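Local coordinates for DNA mismatch repair protein MutS (Thermus aquaticus, PDB 1EWQ) that takes part in the repair of mismatched DNA, binding damaged or mispaired duplexes and hydrolysing ATP weakly, at residues E369-E381 against R509-I523. Sequence-based numbering, arbitrary orientation.
Sequences EVGLPDLSPLKEE and RAKRQAEALREAARI
Leu375 and Leu378 project onto the kinked junction between helices 479-511 and 514-540, in the helical domain III of MutS, and illustrate how an extended segment leading into a helix can pack along a break in another. The two methyls of Leu375 divide the work: CD1 meets Leu517 CD1 at 3.7 Å, while CD2 rests on Ala516 CB and beside the amide oxygen of Gln513, the N-cap of the second helix. With CG anti to the backbone N (chi1 -161°), Leu378 sends CD1 alongside Gln513 CG at 3.9 Å and CD2 over Ala510 CA, so that it straddles the kink; Leu356 of helix 346-366 also touches both leucines. Further along, the Pro373 ring lies across the Glu519 chain, Pro373 CG 3.6 Å from Glu519 CG, with CD on Ala520 CB. Beyond the leucines, Glu381 crosses Arg509, whose chain bends twice to bring NH1 to the syn lone pair of Glu381 OE2 (3.3 Å, 140° at the hydrogen), the carboxylate and guanidinium planes standing 50° apart. With an alanine in place of Glu381, the Arg509 guanidinium is likely to lose this acidic partner and turn more freely. At the far end, Ile523 CG2 presses tightly on Val370 CG1, 3.3 Å away.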
loop_
_atom_site.group_PDB
_atom_site.type_symbol
_atom_site.label_atom_id
_atom_site.label_comp_id
_atom_site.label_asym_id
_atom_site.label_seq_id
_atom_site.Cartn_x
_atom_site.Cartn_y
_atom_site.Cartn_z
ATOM N N GLU C 369 -41.408 20.736 17.603
ATOM C CA GLU C 369 -41.965 20.864 16.264
ATOM C C GLU C 369 -41.071 20.139 15.285
ATOM O O GLU C 369 -41.461 19.880 14.144
ATOM C CB GLU C 369 -42.067 22.324 15.841
ATOM C CG GLU C 369 -42.851 22.497 14.557
ATOM C CD GLU C 369 -42.587 23.825 13.877
ATOM O OE1 GLU C 369 -41.493 23.975 13.280
ATOM O OE2 GLU C 369 -43.467 24.714 13.945
ATOM N N VAL C 370 -39.858 19.831 15.728
ATOM C CA VAL C 370 -38.925 19.108 14.883
ATOM C C VAL C 370 -39.540 17.730 14.690
ATOM O O VAL C 370 -39.288 17.055 13.692
ATOM C CB VAL C 370 -37.567 18.955 15.561
ATOM C CG1 VAL C 370 -36.515 18.631 14.526
ATOM C CG2 VAL C 370 -37.221 20.220 16.308
ATOM N N GLY C 371 -40.363 17.332 15.657
ATOM C CA GLY C 371 -41.025 16.042 15.591
ATOM C C GLY C 371 -40.215 14.934 16.233
ATOM O O GLY C 371 -40.547 13.758 16.104
ATOM N N LEU C 372 -39.144 15.306 16.923
ATOM C CA LEU C 372 -38.301 14.324 17.589
ATOM C C LEU C 372 -39.133 13.491 18.546
ATOM O O LEU C 372 -39.882 14.024 19.364
ATOM C CB LEU C 372 -37.171 15.011 18.354
ATOM C CG LEU C 372 -35.940 15.403 17.538
ATOM C CD1 LEU C 372 -34.977 16.197 18.416
ATOM C CD2 LEU C 372 -35.254 14.154 16.995
ATOM N N PRO C 373 -39.024 12.163 18.439
ATOM C CA PRO C 373 -39.751 11.206 19.281
ATOM C C PRO C 373 -39.380 11.321 20.755
ATOM O O PRO C 373 -38.238 11.631 21.090
ATOM C CB PRO C 373 -39.326 9.854 18.715
ATOM C CG PRO C 373 -39.015 10.166 17.278
ATOM C CD PRO C 373 -38.276 11.469 17.378
ATOM N N ASP C 374 -40.352 11.087 21.631
ATOM C CA ASP C 374 -40.086 11.110 23.065
ATOM C C ASP C 374 -39.796 9.663 23.436
ATOM O O ASP C 374 -40.664 8.798 23.324
ATOM C CB ASP C 374 -41.292 11.603 23.867
ATOM C CG ASP C 374 -41.034 11.597 25.377
ATOM O OD1 ASP C 374 -41.960 11.939 26.145
ATOM O OD2 ASP C 374 -39.906 11.254 25.805
ATOM N N LEU C 375 -38.568 9.406 23.861
ATOM C CA LEU C 375 -38.153 8.066 24.230
ATOM C C LEU C 375 -37.671 8.022 25.674
ATOM O O LEU C 375 -36.928 7.121 26.061
ATOM C CB LEU C 375 -37.040 7.604 23.289
ATOM C CG LEU C 375 -37.491 7.353 21.848
ATOM C CD1 LEU C 375 -36.298 7.236 20.923
ATOM C CD2 LEU C 375 -38.328 6.096 21.817
ATOM N N SER C 376 -38.096 8.995 26.474
ATOM C CA SER C 376 -37.672 9.035 27.867
ATOM C C SER C 376 -38.005 7.732 28.590
ATOM O O SER C 376 -37.237 7.280 29.432
ATOM C CB SER C 376 -38.286 10.239 28.597
ATOM O OG SER C 376 -39.692 10.265 28.480
ATOM N N PRO C 377 -39.144 7.097 28.263
ATOM C CA PRO C 377 -39.424 5.846 28.978
ATOM C C PRO C 377 -38.373 4.746 28.746
ATOM O O PRO C 377 -38.046 4.000 29.667
ATOM C CB PRO C 377 -40.829 5.468 28.490
ATOM C CG PRO C 377 -40.960 6.172 27.181
ATOM C CD PRO C 377 -40.281 7.486 27.413
ATOM N N LEU C 378 -37.841 4.658 27.530
ATOM C CA LEU C 378 -36.817 3.662 27.198
ATOM C C LEU C 378 -35.512 4.076 27.888
ATOM O O LEU C 378 -34.766 3.247 28.418
ATOM C CB LEU C 378 -36.594 3.618 25.681
ATOM C CG LEU C 378 -35.913 2.403 25.029
ATOM C CD1 LEU C 378 -35.288 2.835 23.712
ATOM C CD2 LEU C 378 -34.845 1.827 25.928
ATOM N N LYS C 379 -35.253 5.380 27.867
ATOM C CA LYS C 379 -34.066 5.965 28.471
ATOM C C LYS C 379 -34.003 5.605 29.956
ATOM O O LYS C 379 -32.970 5.173 30.464
ATOM C CB LYS C 379 -34.119 7.488 28.306
ATOM C CG LYS C 379 -32.866 8.230 28.733
ATOM C CD LYS C 379 -33.069 9.742 28.659
ATOM C CE LYS C 379 -33.745 10.309 29.905
ATOM N NZ LYS C 379 -35.086 9.728 30.206
ATOM N N GLU C 380 -35.126 5.780 30.643
ATOM C CA GLU C 380 -35.208 5.495 32.070
ATOM C C GLU C 380 -34.953 4.027 32.389
ATOM O O GLU C 380 -34.243 3.719 33.350
ATOM C CB GLU C 380 -36.581 5.906 32.612
ATOM C CG GLU C 380 -36.907 7.380 32.430
ATOM C CD GLU C 380 -38.313 7.723 32.885
ATOM O OE1 GLU C 380 -39.258 6.981 32.525
ATOM O OE2 GLU C 380 -38.476 8.739 33.594
ATOM N N GLU C 381 -35.540 3.128 31.600
ATOM C CA GLU C 381 -35.347 1.697 31.823
ATOM C C GLU C 381 -33.872 1.359 31.638
ATOM O O GLU C 381 -33.312 0.572 32.398
ATOM C CB GLU C 381 -36.188 0.859 30.849
ATOM C CG GLU C 381 -37.701 0.998 30.995
ATOM C CD GLU C 381 -38.460 -0.113 30.267
ATOM O OE1 GLU C 381 -38.381 -1.274 30.729
ATOM O OE2 GLU C 381 -39.120 0.165 29.233
ATOM N N ARG C 509 -36.581 -4.582 25.104
ATOM C CA ARG C 509 -37.299 -3.348 25.415
ATOM C C ARG C 509 -36.853 -2.266 24.429
ATOM O O ARG C 509 -37.668 -1.470 23.944
ATOM C CB ARG C 509 -36.992 -2.875 26.845
ATOM C CG ARG C 509 -37.583 -3.728 27.977
ATOM C CD ARG C 509 -38.998 -3.283 28.355
ATOM N NE ARG C 509 -39.969 -3.555 27.294
ATOM C CZ ARG C 509 -41.078 -2.844 27.087
ATOM N NH1 ARG C 509 -41.371 -1.806 27.871
ATOM N NH2 ARG C 509 -41.891 -3.166 26.086
ATOM N N ALA C 510 -35.557 -2.244 24.141
ATOM C CA ALA C 510 -34.993 -1.266 23.221
ATOM C C ALA C 510 -35.422 -1.578 21.798
ATOM O O ALA C 510 -35.782 -0.676 21.036
ATOM C CB ALA C 510 -33.462 -1.265 23.313
ATOM N N LYS C 511 -35.388 -2.861 21.454
ATOM C CA LYS C 511 -35.760 -3.300 20.121
ATOM C C LYS C 511 -37.177 -2.864 19.722
ATOM O O LYS C 511 -37.434 -2.559 18.554
ATOM C CB LYS C 511 -35.618 -4.818 20.023
ATOM C CG LYS C 511 -36.003 -5.396 18.674
ATOM C CD LYS C 511 -35.853 -6.916 18.646
ATOM C CE LYS C 511 -36.389 -7.495 17.344
ATOM N NZ LYS C 511 -36.101 -8.957 17.201
ATOM N N ARG C 512 -38.093 -2.811 20.685
ATOM C CA ARG C 512 -39.458 -2.406 20.385
ATOM C C ARG C 512 -39.561 -0.954 19.928
ATOM O O ARG C 512 -40.555 -0.562 19.322
ATOM C CB ARG C 512 -40.348 -2.647 21.600
ATOM C CG ARG C 512 -40.690 -4.114 21.760
ATOM C CD ARG C 512 -41.218 -4.449 23.138
ATOM N NE ARG C 512 -41.488 -5.883 23.232
ATOM C CZ ARG C 512 -41.395 -6.590 24.355
ATOM N NH1 ARG C 512 -41.036 -5.992 25.489
ATOM N NH2 ARG C 512 -41.658 -7.893 24.341
ATOM N N GLN C 513 -38.526 -0.167 20.204
ATOM C CA GLN C 513 -38.502 1.234 19.805
ATOM C C GLN C 513 -37.627 1.449 18.573
ATOM O O GLN C 513 -37.284 2.584 18.240
ATOM C CB GLN C 513 -37.968 2.106 20.943
ATOM C CG GLN C 513 -38.816 2.086 22.210
ATOM C CD GLN C 513 -40.279 2.347 21.925
ATOM O OE1 GLN C 513 -40.616 3.270 21.181
ATOM N NE2 GLN C 513 -41.157 1.537 22.508
ATOM N N ALA C 514 -37.267 0.364 17.899
ATOM C CA ALA C 514 -36.413 0.450 16.713
ATOM C C ALA C 514 -36.876 1.507 15.701
ATOM O O ALA C 514 -36.078 2.288 15.197
ATOM C CB ALA C 514 -36.321 -0.920 16.036
ATOM N N GLU C 515 -38.172 1.537 15.420
ATOM C CA GLU C 515 -38.705 2.493 14.463
ATOM C C GLU C 515 -38.565 3.950 14.938
ATOM O O GLU C 515 -38.235 4.834 14.145
ATOM C CB GLU C 515 -40.170 2.151 14.172
ATOM C CG GLU C 515 -40.605 2.490 12.758
ATOM C CD GLU C 515 -39.605 2.010 11.713
ATOM O OE1 GLU C 515 -39.206 0.823 11.764
ATOM O OE2 GLU C 515 -39.225 2.824 10.837
ATOM N N ALA C 516 -38.812 4.202 16.222
ATOM C CA ALA C 516 -38.689 5.564 16.744
ATOM C C ALA C 516 -37.219 5.972 16.669
ATOM O O ALA C 516 -36.892 7.131 16.423
ATOM C CB ALA C 516 -39.197 5.641 18.196
ATOM N N LEU C 517 -36.331 5.008 16.875
ATOM C CA LEU C 517 -34.906 5.278 16.800
ATOM C C LEU C 517 -34.542 5.726 15.390
ATOM O O LEU C 517 -33.861 6.719 15.224
ATOM C CB LEU C 517 -34.109 4.032 17.179
ATOM C CG LEU C 517 -33.655 3.922 18.636
ATOM C CD1 LEU C 517 -34.805 4.195 19.564
ATOM C CD2 LEU C 517 -33.071 2.527 18.880
ATOM N N ARG C 518 -34.996 4.991 14.379
ATOM C CA ARG C 518 -34.709 5.359 12.994
ATOM C C ARG C 518 -35.210 6.777 12.709
ATOM O O ARG C 518 -34.492 7.610 12.163
ATOM C CB ARG C 518 -35.384 4.386 12.029
ATOM C CG ARG C 518 -34.795 2.984 12.029
ATOM C CD ARG C 518 -35.476 2.076 10.989
ATOM N NE ARG C 518 -34.794 0.792 10.889
ATOM C CZ ARG C 518 -33.646 0.611 10.246
ATOM N NH1 ARG C 518 -33.049 1.632 9.626
ATOM N NH2 ARG C 518 -33.078 -0.590 10.238
ATOM N N GLU C 519 -36.457 7.025 13.088
ATOM C CA GLU C 519 -37.119 8.312 12.911
ATOM C C GLU C 519 -36.327 9.449 13.556
ATOM O O GLU C 519 -36.111 10.492 12.937
ATOM C CB GLU C 519 -38.530 8.209 13.505
ATOM C CG GLU C 519 -39.237 9.510 13.789
ATOM C CD GLU C 519 -40.703 9.291 14.153
ATOM O OE1 GLU C 519 -41.011 8.313 14.887
ATOM O OE2 GLU C 519 -41.547 10.105 13.706
ATOM N N ALA C 520 -35.889 9.246 14.798
ATOM C CA ALA C 520 -35.102 10.257 15.495
ATOM C C ALA C 520 -33.786 10.434 14.735
ATOM O O ALA C 520 -33.237 11.533 14.648
ATOM C CB ALA C 520 -34.825 9.813 16.921
ATOM N N ALA C 521 -33.286 9.337 14.182
ATOM C CA ALA C 521 -32.044 9.368 13.427
ATOM C C ALA C 521 -32.168 10.160 12.127
ATOM O O ALA C 521 -31.239 10.883 11.759
ATOM C CB ALA C 521 -31.571 7.940 13.131
ATOM N N ARG C 522 -33.299 10.034 11.430
ATOM C CA ARG C 522 -33.492 10.766 10.167
ATOM C C ARG C 522 -33.551 12.270 10.404
ATOM O O ARG C 522 -32.891 13.046 9.712
ATOM C CB ARG C 522 -34.786 10.346 9.453
ATOM C CG ARG C 522 -34.951 8.866 9.290
ATOM C CD ARG C 522 -36.114 8.516 8.355
ATOM N NE ARG C 522 -36.393 7.077 8.411
ATOM C CZ ARG C 522 -37.346 6.531 9.158
ATOM N NH1 ARG C 522 -38.123 7.299 9.907
ATOM N NH2 ARG C 522 -37.511 5.217 9.168
ATOM N N ILE C 523 -34.358 12.668 11.381
ATOM C CA ILE C 523 -34.531 14.071 11.728
ATOM C C ILE C 523 -33.203 14.710 12.104
ATOM O O ILE C 523 -32.808 15.733 11.546
ATOM C CB ILE C 523 -35.522 14.219 12.904
ATOM C CG1 ILE C 523 -36.921 13.804 12.443
ATOM C CG2 ILE C 523 -35.517 15.647 13.419
ATOM C CD1 ILE C 523 -37.966 13.740 13.554
HETATM O O HOH W 1 -41.831 12.532 13.755
#